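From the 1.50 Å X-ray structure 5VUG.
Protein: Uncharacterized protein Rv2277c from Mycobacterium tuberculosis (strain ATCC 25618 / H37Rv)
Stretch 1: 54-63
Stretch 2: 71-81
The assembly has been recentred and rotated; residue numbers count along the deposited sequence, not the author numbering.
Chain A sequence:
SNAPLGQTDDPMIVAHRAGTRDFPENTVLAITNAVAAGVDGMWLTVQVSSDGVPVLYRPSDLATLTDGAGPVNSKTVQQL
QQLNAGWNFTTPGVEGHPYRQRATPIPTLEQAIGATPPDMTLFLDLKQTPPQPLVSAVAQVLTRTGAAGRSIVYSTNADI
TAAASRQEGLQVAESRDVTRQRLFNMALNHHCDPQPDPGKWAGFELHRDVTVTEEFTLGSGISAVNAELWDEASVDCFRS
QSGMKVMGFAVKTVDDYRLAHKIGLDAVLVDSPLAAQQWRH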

ATOM      1  N   PRO A  54       5.098   8.699 -36.184  1.00 10.75           N
ATOM      2  CA  PRO A  54       4.882   7.679 -35.149  1.00 10.23           C
ATOM      3  C   PRO A  54       5.140   6.289 -35.714  1.00  8.99           C
ATOM      4  O   PRO A  54       4.713   5.960 -36.827  1.00 10.67           O
ATOM      5  CB  PRO A  54       3.407   7.867 -34.763  1.00 10.16           C
ATOM      6  CG  PRO A  54       3.122   9.311 -35.114  1.00 11.48           C
ATOM      7  CD  PRO A  54       3.916   9.555 -36.381  1.00 10.08           C
ATOM      8  N   VAL A  55       5.868   5.481 -34.937  1.00  8.68           N
ATOM      9  CA  VAL A  55       6.186   4.092 -35.258  1.00  9.38           C
ATOM     10  C   VAL A  55       5.850   3.239 -34.035  1.00  8.62           C
ATOM     11  O   VAL A  55       5.642   3.748 -32.931  1.00  9.82           O
ATOM     12  CB  VAL A  55       7.669   3.898 -35.674  1.00 11.39           C
ATOM     13  CG1 VAL A  55       8.007   4.722 -36.920  1.00 11.31           C
ATOM     14  CG2 VAL A  55       8.623   4.241 -34.518  1.00 12.44           C
ATOM     15  N   LEU A  56       5.784   1.924 -34.234  1.00  8.70           N
ATOM     16  CA  LEU A  56       5.498   1.000 -33.137  1.00  8.04           C
ATOM     17  C   LEU A  56       6.811   0.455 -32.590  1.00  9.31           C
ATOM     18  O   LEU A  56       7.574  -0.185 -33.320  1.00 10.87           O
ATOM     19  CB  LEU A  56       4.604  -0.159 -33.579  1.00  8.04           C
ATOM     20  CG  LEU A  56       3.246   0.187 -34.188  1.00  9.71           C
ATOM     21  CD1 LEU A  56       2.393  -1.077 -34.245  1.00 12.26           C
ATOM     22  CD2 LEU A  56       2.537   1.293 -33.382  1.00 11.71           C
ATOM     23  N   TYR A  57       7.073   0.716 -31.309  1.00  9.08           N
ATOM     24  CA  TYR A  57       8.266   0.210 -30.640  1.00 10.14           C
ATOM     25  C   TYR A  57       8.105   0.442 -29.145  1.00 10.03           C
ATOM     26  O   TYR A  57       7.711   1.534 -28.726  1.00 10.01           O
ATOM     27  CB  TYR A  57       9.560   0.860 -31.169  1.00  8.60           C
ATOM     28  CG  TYR A  57      10.772   0.090 -30.711  1.00  9.76           C
ATOM     29  CD1 TYR A  57      11.049  -1.173 -31.236  1.00 11.84           C
ATOM     30  CD2 TYR A  57      11.610   0.589 -29.724  1.00 10.37           C
ATOM     31  CE1 TYR A  57      12.143  -1.902 -30.809  1.00 10.51           C
ATOM     32  CE2 TYR A  57      12.708  -0.144 -29.285  1.00 12.06           C
ATOM     33  CZ  TYR A  57      12.957  -1.395 -29.833  1.00 10.64           C
ATOM     34  OH  TYR A  57      14.014  -2.173 -29.419  1.00 10.41           O
ATOM     35  N   ARG A  58       8.357  -0.588 -28.340  1.00  9.07           N
ATOM     36  CA  ARG A  58       8.145  -0.502 -26.892  1.00  9.91           C
ATOM     37  C   ARG A  58       9.404  -0.156 -26.085  1.00 12.00           C
ATOM     38  O   ARG A  58       9.351   0.739 -25.227  1.00 12.81           O
ATOM     39  CB  ARG A  58       7.448  -1.766 -26.372  1.00  9.87           C
ATOM     40  CG  ARG A  58       7.282  -1.860 -24.866  1.00 13.44           C
ATOM     41  CD  ARG A  58       8.342  -2.705 -24.190  1.00 20.03           C
ATOM     42  NE  ARG A  58       8.541  -4.032 -24.784  1.00 18.69           N
ATOM     43  CZ  ARG A  58       9.511  -4.853 -24.384  1.00 18.62           C
ATOM     44  NH1 ARG A  58      10.321  -4.472 -23.404  1.00 21.82           N
ATOM     45  NH2 ARG A  58       9.680  -6.036 -24.951  1.00 17.72           N
ATOM     46  N   PRO A  59      10.539  -0.826 -26.291  1.00 10.85           N
ATOM     47  CA  PRO A  59      11.702  -0.564 -25.430  1.00 11.66           C
ATOM     48  C   PRO A  59      12.267   0.841 -25.614  1.00 11.71           C
ATOM     49  O   PRO A  59      12.010   1.534 -26.601  1.00 11.49           O
ATOM     50  CB  PRO A  59      12.717  -1.622 -25.875  1.00 10.38           C
ATOM     51  CG  PRO A  59      11.884  -2.723 -26.438  1.00 11.06           C
ATOM     52  CD  PRO A  59      10.761  -2.008 -27.145  1.00 10.29           C
ATOM     53  N   SER A  60      13.074   1.259 -24.639  1.00 11.45           N
ATOM     54  CA  SER A  60      13.696   2.574 -24.758  1.00 13.16           C
ATOM     55  C   SER A  60      14.813   2.584 -25.801  1.00 11.42           C
ATOM     56  O   SER A  60      15.075   3.626 -26.414  1.00 13.58           O
ATOM     57  CB  SER A  60      14.186   3.060 -23.397  1.00 18.99           C
ATOM     58  OG  SER A  60      15.094   2.136 -22.834  1.00 24.55           O
ATOM     59  N   ASP A  61      15.467   1.445 -26.036  1.00 12.39           N
ATOM     60  CA  ASP A  61      16.547   1.367 -27.013  1.00 12.20           C
ATOM     61  C   ASP A  61      16.230   0.345 -28.097  1.00 11.07           C
ATOM     62  O   ASP A  61      15.684  -0.731 -27.823  1.00 11.25           O
ATOM     63  CB  ASP A  61      17.906   1.049 -26.376  1.00 13.02           C
ATOM     64  CG  ASP A  61      19.071   1.442 -27.274  1.00 12.17           C
ATOM     65  OD1 ASP A  61      19.489   0.622 -28.139  1.00 13.04           O
ATOM     66  OD2 ASP A  61      19.556   2.586 -27.129  1.00 15.94           O
ATOM     67  N   LEU A  62      16.603   0.698 -29.326  1.00 11.36           N
ATOM     68  CA  LEU A  62      16.406  -0.175 -30.477  1.00 10.25           C
ATOM     69  C   LEU A  62      17.154  -1.501 -30.354  1.00 10.08           C
ATOM     70  O   LEU A  62      16.764  -2.480 -31.001  1.00 11.09           O
ATOM     71  CB  LEU A  62      16.809   0.572 -31.756  1.00 10.97           C
ATOM     72  CG  LEU A  62      15.851   1.707 -32.144  1.00 12.39           C
ATOM     73  CD1 LEU A  62      16.517   2.661 -33.111  1.00 15.16           C
ATOM     74  CD2 LEU A  62      14.595   1.124 -32.768  1.00 14.25           C
ATOM     75  N   ALA A  63      18.227  -1.562 -29.563  1.00 11.54           N
ATOM     76  CA  ALA A  63      18.977  -2.808 -29.475  1.00 11.66           C
ATOM     77  C   ALA A  63      18.184  -3.932 -28.817  1.00 12.65           C
ATOM     78  O   ALA A  63      18.500  -5.107 -29.033  1.00 13.68           O
ATOM     79  CB  ALA A  63      20.295  -2.592 -28.725  1.00 12.49           C
ATOM     80  N   PRO A  71      18.036   5.355 -29.262  1.00 13.50           N
ATOM     81  CA  PRO A  71      16.611   5.635 -29.061  1.00 14.24           C
ATOM     82  C   PRO A  71      15.889   5.769 -30.397  1.00 13.50           C
ATOM     83  O   PRO A  71      16.486   6.083 -31.428  1.00 14.75           O
ATOM     84  CB  PRO A  71      16.612   6.964 -28.297  1.00 15.30           C
ATOM     85  CG  PRO A  71      17.914   7.605 -28.656  1.00 17.77           C
ATOM     86  CD  PRO A  71      18.891   6.506 -28.922  1.00 15.67           C
ATOM     87  N   VAL A  72      14.576   5.516 -30.366  1.00 13.66           N
ATOM     88  CA  VAL A  72      13.765   5.638 -31.577  1.00 13.00           C
ATOM     89  C   VAL A  72      13.932   7.007 -32.227  1.00 14.13           C
ATOM     90  O   VAL A  72      14.064   7.117 -33.454  1.00 14.02           O
ATOM     91  CB  VAL A  72      12.290   5.341 -31.263  1.00 11.17           C
ATOM     92  CG1 VAL A  72      11.418   5.618 -32.486  1.00 12.34           C
ATOM     93  CG2 VAL A  72      12.152   3.904 -30.816  1.00 13.80           C
ATOM     94  N   ASN A  73      13.916   8.074 -31.425  1.00 13.08           N
ATOM     95  CA  ASN A  73      14.009   9.414 -31.998  1.00 13.93           C
ATOM     96  C   ASN A  73      15.420   9.792 -32.433  1.00 17.07           C
ATOM     97  O   ASN A  73      15.658  10.959 -32.775  1.00 19.14           O
ATOM     98  CB  ASN A  73      13.385  10.476 -31.079  1.00 15.81           C
ATOM     99  CG  ASN A  73      14.100  10.618 -29.751  1.00 18.73           C
ATOM    100  OD1 ASN A  73      15.215  10.121 -29.559  1.00 19.36           O
ATOM    101  ND2 ASN A  73      13.465  11.330 -28.823  1.00 20.61           N
ATOM    102  N   SER A  74      16.361   8.851 -32.425  1.00 16.05           N
ATOM    103  CA  SER A  74      17.676   9.112 -33.000  1.00 17.96           C
ATOM    104  C   SER A  74      17.761   8.714 -34.466  1.00 17.96           C
ATOM    105  O   SER A  74      18.821   8.895 -35.081  1.00 20.05           O
ATOM    106  CB  SER A  74      18.786   8.422 -32.193  1.00 16.40           C
ATOM    107  OG  SER A  74      18.806   7.018 -32.425  1.00 17.65           O
ATOM    108  N   LYS A  75      16.674   8.183 -35.035  1.00 16.24           N
ATOM    109  CA  LYS A  75      16.653   7.707 -36.410  1.00 15.52           C
ATOM    110  C   LYS A  75      15.435   8.256 -37.138  1.00 16.54           C
ATOM    111  O   LYS A  75      14.382   8.485 -36.538  1.00 16.25           O
ATOM    112  CB  LYS A  75      16.626   6.169 -36.473  1.00 15.87           C
ATOM    113  CG  LYS A  75      17.821   5.488 -35.796  1.00 19.64           C
ATOM    114  CD  LYS A  75      17.943   4.036 -36.240  1.00 22.55           C
ATOM    115  CE  LYS A  75      19.080   3.311 -35.511  1.00 24.09           C
ATOM    116  NZ  LYS A  75      20.427   3.926 -35.723  1.00 23.17           N
ATOM    117  N   THR A  76      15.590   8.466 -38.442  1.00 15.34           N
ATOM    118  CA  THR A  76      14.468   8.826 -39.294  1.00 15.69           C
ATOM    119  C   THR A  76      13.583   7.604 -39.507  1.00 15.49           C
ATOM    120  O   THR A  76      13.992   6.465 -39.267  1.00 16.31           O
ATOM    121  CB  THR A  76      14.984   9.262 -40.661  1.00 16.71           C
ATOM    122  OG1 THR A  76      15.629   8.143 -41.283  1.00 17.12           O
ATOM    123  CG2 THR A  76      15.983  10.392 -40.524  1.00 18.45           C
ATOM    124  N   VAL A  77      12.354   7.845 -39.970  1.00 14.47           N
ATOM    125  CA  VAL A  77      11.451   6.726 -40.225  1.00 15.29           C
ATOM    126  C   VAL A  77      12.025   5.805 -41.298  1.00 15.37           C
ATOM    127  O   VAL A  77      11.876   4.580 -41.227  1.00 16.35           O
ATOM    128  CB  VAL A  77      10.028   7.223 -40.554  1.00 14.49           C
ATOM    129  CG1 VAL A  77      10.005   7.963 -41.875  1.00 15.70           C
ATOM    130  CG2 VAL A  77       9.043   6.048 -40.575  1.00 17.38           C
ATOM    131  N   GLN A  78      12.693   6.372 -42.305  1.00 17.39           N
ATOM    132  CA  GLN A  78      13.292   5.532 -43.337  1.00 19.24           C
ATOM    133  C   GLN A  78      14.330   4.592 -42.738  1.00 18.48           C
ATOM    134  O   GLN A  78      14.384   3.407 -43.087  1.00 19.75           O
ATOM    135  CB  GLN A  78      13.896   6.398 -44.443  1.00 24.59           C
ATOM    136  CG  GLN A  78      14.475   5.597 -45.601  1.00 29.90           C
ATOM    137  CD  GLN A  78      14.908   6.474 -46.766  1.00 40.27           C
ATOM    138  OE1 GLN A  78      14.502   7.632 -46.874  1.00 42.91           O
ATOM    139  NE2 GLN A  78      15.734   5.921 -47.647  1.00 43.26           N
ATOM    140  N   GLN A  79      15.132   5.093 -41.795  1.00 18.45           N
ATOM    141  CA  GLN A  79      16.110   4.248 -41.113  1.00 19.48           C
ATOM    142  C   GLN A  79      15.440   3.203 -40.227  1.00 18.29           C
ATOM    143  O   GLN A  79      15.881   2.047 -40.190  1.00 17.50           O
ATOM    144  CB  GLN A  79      17.059   5.118 -40.294  1.00 18.26           C
ATOM    145  CG  GLN A  79      17.937   5.996 -41.167  1.00 20.41           C
ATOM    146  CD  GLN A  79      18.681   7.057 -40.395  1.00 21.95           C
ATOM    147  OE1 GLN A  79      18.265   7.470 -39.315  1.00 21.20           O
ATOM    148  NE2 GLN A  79      19.799   7.503 -40.949  1.00 26.47           N
ATOM    149  N   LEU A  80      14.389   3.592 -39.497  1.00 16.69           N
ATOM    150  CA  LEU A  80      13.715   2.662 -38.597  1.00 15.05           C
ATOM    151  C   LEU A  80      13.072   1.520 -39.364  1.00 15.83           C
ATOM    152  O   LEU A  80      13.100   0.369 -38.914  1.00 15.42           O
ATOM    153  CB  LEU A  80      12.653   3.402 -37.780  1.00 13.45           C
ATOM    154  CG  LEU A  80      13.215   4.386 -36.756  1.00 12.97           C
ATOM    155  CD1 LEU A  80      12.170   5.415 -36.354  1.00 14.98           C
ATOM    156  CD2 LEU A  80      13.714   3.629 -35.552  1.00 12.48           C
ATOM    157  N   GLN A  81      12.473   1.818 -40.519  1.00 17.34           N
ATOM    158  CA  GLN A  81      11.783   0.785 -41.282  1.00 16.79           C
ATOM    159  C   GLN A  81      12.738  -0.204 -41.936  1.00 19.76           C
ATOM    160  O   GLN A  81      12.286  -1.237 -42.447  1.00 20.88           O
ATOM    161  CB  GLN A  81      10.840   1.416 -42.310  1.00 18.15           C
ATOM    162  CG  GLN A  81       9.633   2.098 -41.688  1.00 18.05           C
ATOM    163  CD  GLN A  81       8.670   2.633 -42.732  1.00 21.76           C
ATOM    164  OE1 GLN A  81       8.937   3.650 -43.376  1.00 26.93           O
ATOM    165  NE2 GLN A  81       7.552   1.944 -42.914  1.00 27.03           N
TER
HETATM  166  O   HOH W   1      13.317   5.168 -27.834  1.00 14.46           O

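What holds the middle of this contact together? Val-72 is the hub, meeting side chains from three residues of the first stretch, and its two methyl groups face different neighbours. Its CG1 lies 3.7 Å from CG2 of Val-55, while its CG2 lies 3.5 Å from CD2 of Tyr-57 and 4.2 Å from CD2 of Leu-62. The CA-to-CB bond of Val-72 points sideways to the other stretch, but with chi1 in the t well both methyls still reach it. CG2 of Val-72 meets the tyrosine ring obliquely. All four residues are buried, and no hydrogen bond runs directly from one stretch to the other, so the direct contact rests chiefly on apolar packing.

How does the short helix join this centre? It does so through Val-77 and Leu-80, three residues apart and therefore on much the same side of the helix, both with CA-to-CB bonds toward the first stretch. Val-55, at the middle of the strand, touches both: its CG1 is 4.0 Å from CG2 of Val-77, and its CG2 is 4.2 Å from CD1 of Leu-80. The second leucine methyl, CD2 of Leu-80, approaches CD1 of Leu-62 at 3.8 Å. Leu-80 thus bridges residues seven positions apart in the first stretch. The start of the helix is secured by a reciprocal exchange: Gln-79 N donates to OG1 of Thr-76, the N-cap, at 3.1 Å, and Thr-76 N donates to OE1 of Gln-79 at 3.0 Å.

Why does Leu-62 cover so much of the contact? Its CA-to-CB bond points toward the second stretch, and its side chain touches Pro-71, Val-72, Lys-75 and Leu-80; it has the largest covered area of any residue here, 89 Å². Beyond Leu-80 and Val-72, CD1 of Leu-62 lies 3.6 Å from CE of Lys-75, so the aliphatic part of the lysine extends the apolar surface. The same CD1 sits 3.8 Å from Pro-71 O. That carbonyl is engaged within its own stretch, accepting from Ser-74 N at 2.9 Å and from Ser-74 OG at 2.7 Å, which ties together the turn that carries Val-72.

What happens at the polar edge? Here the backbones draw close, with CA of Asp-61 and CA of Pro-71 4.7 Å apart, yet Ser-60 O and Val-72 N remain 4.4 Å apart, too far for a direct hydrogen bond. A water fills the gap, donating to Ser-60 O at 2.7 Å and accepting from Val-72 N at 2.8 Å. Val-72 therefore serves the contact twice, by its side chain in the apolar centre and by its amide through the water. The loop of the first stretch is braced internally: Tyr-57 OH donates to Asp-61 O at 2.7 Å, and Ala-63 N donates to OD1 of Asp-61 at 2.9 Å. The first of these bonds links the far end of the tyrosine ring to the loop, while CD2 of that ring packs on Val-72.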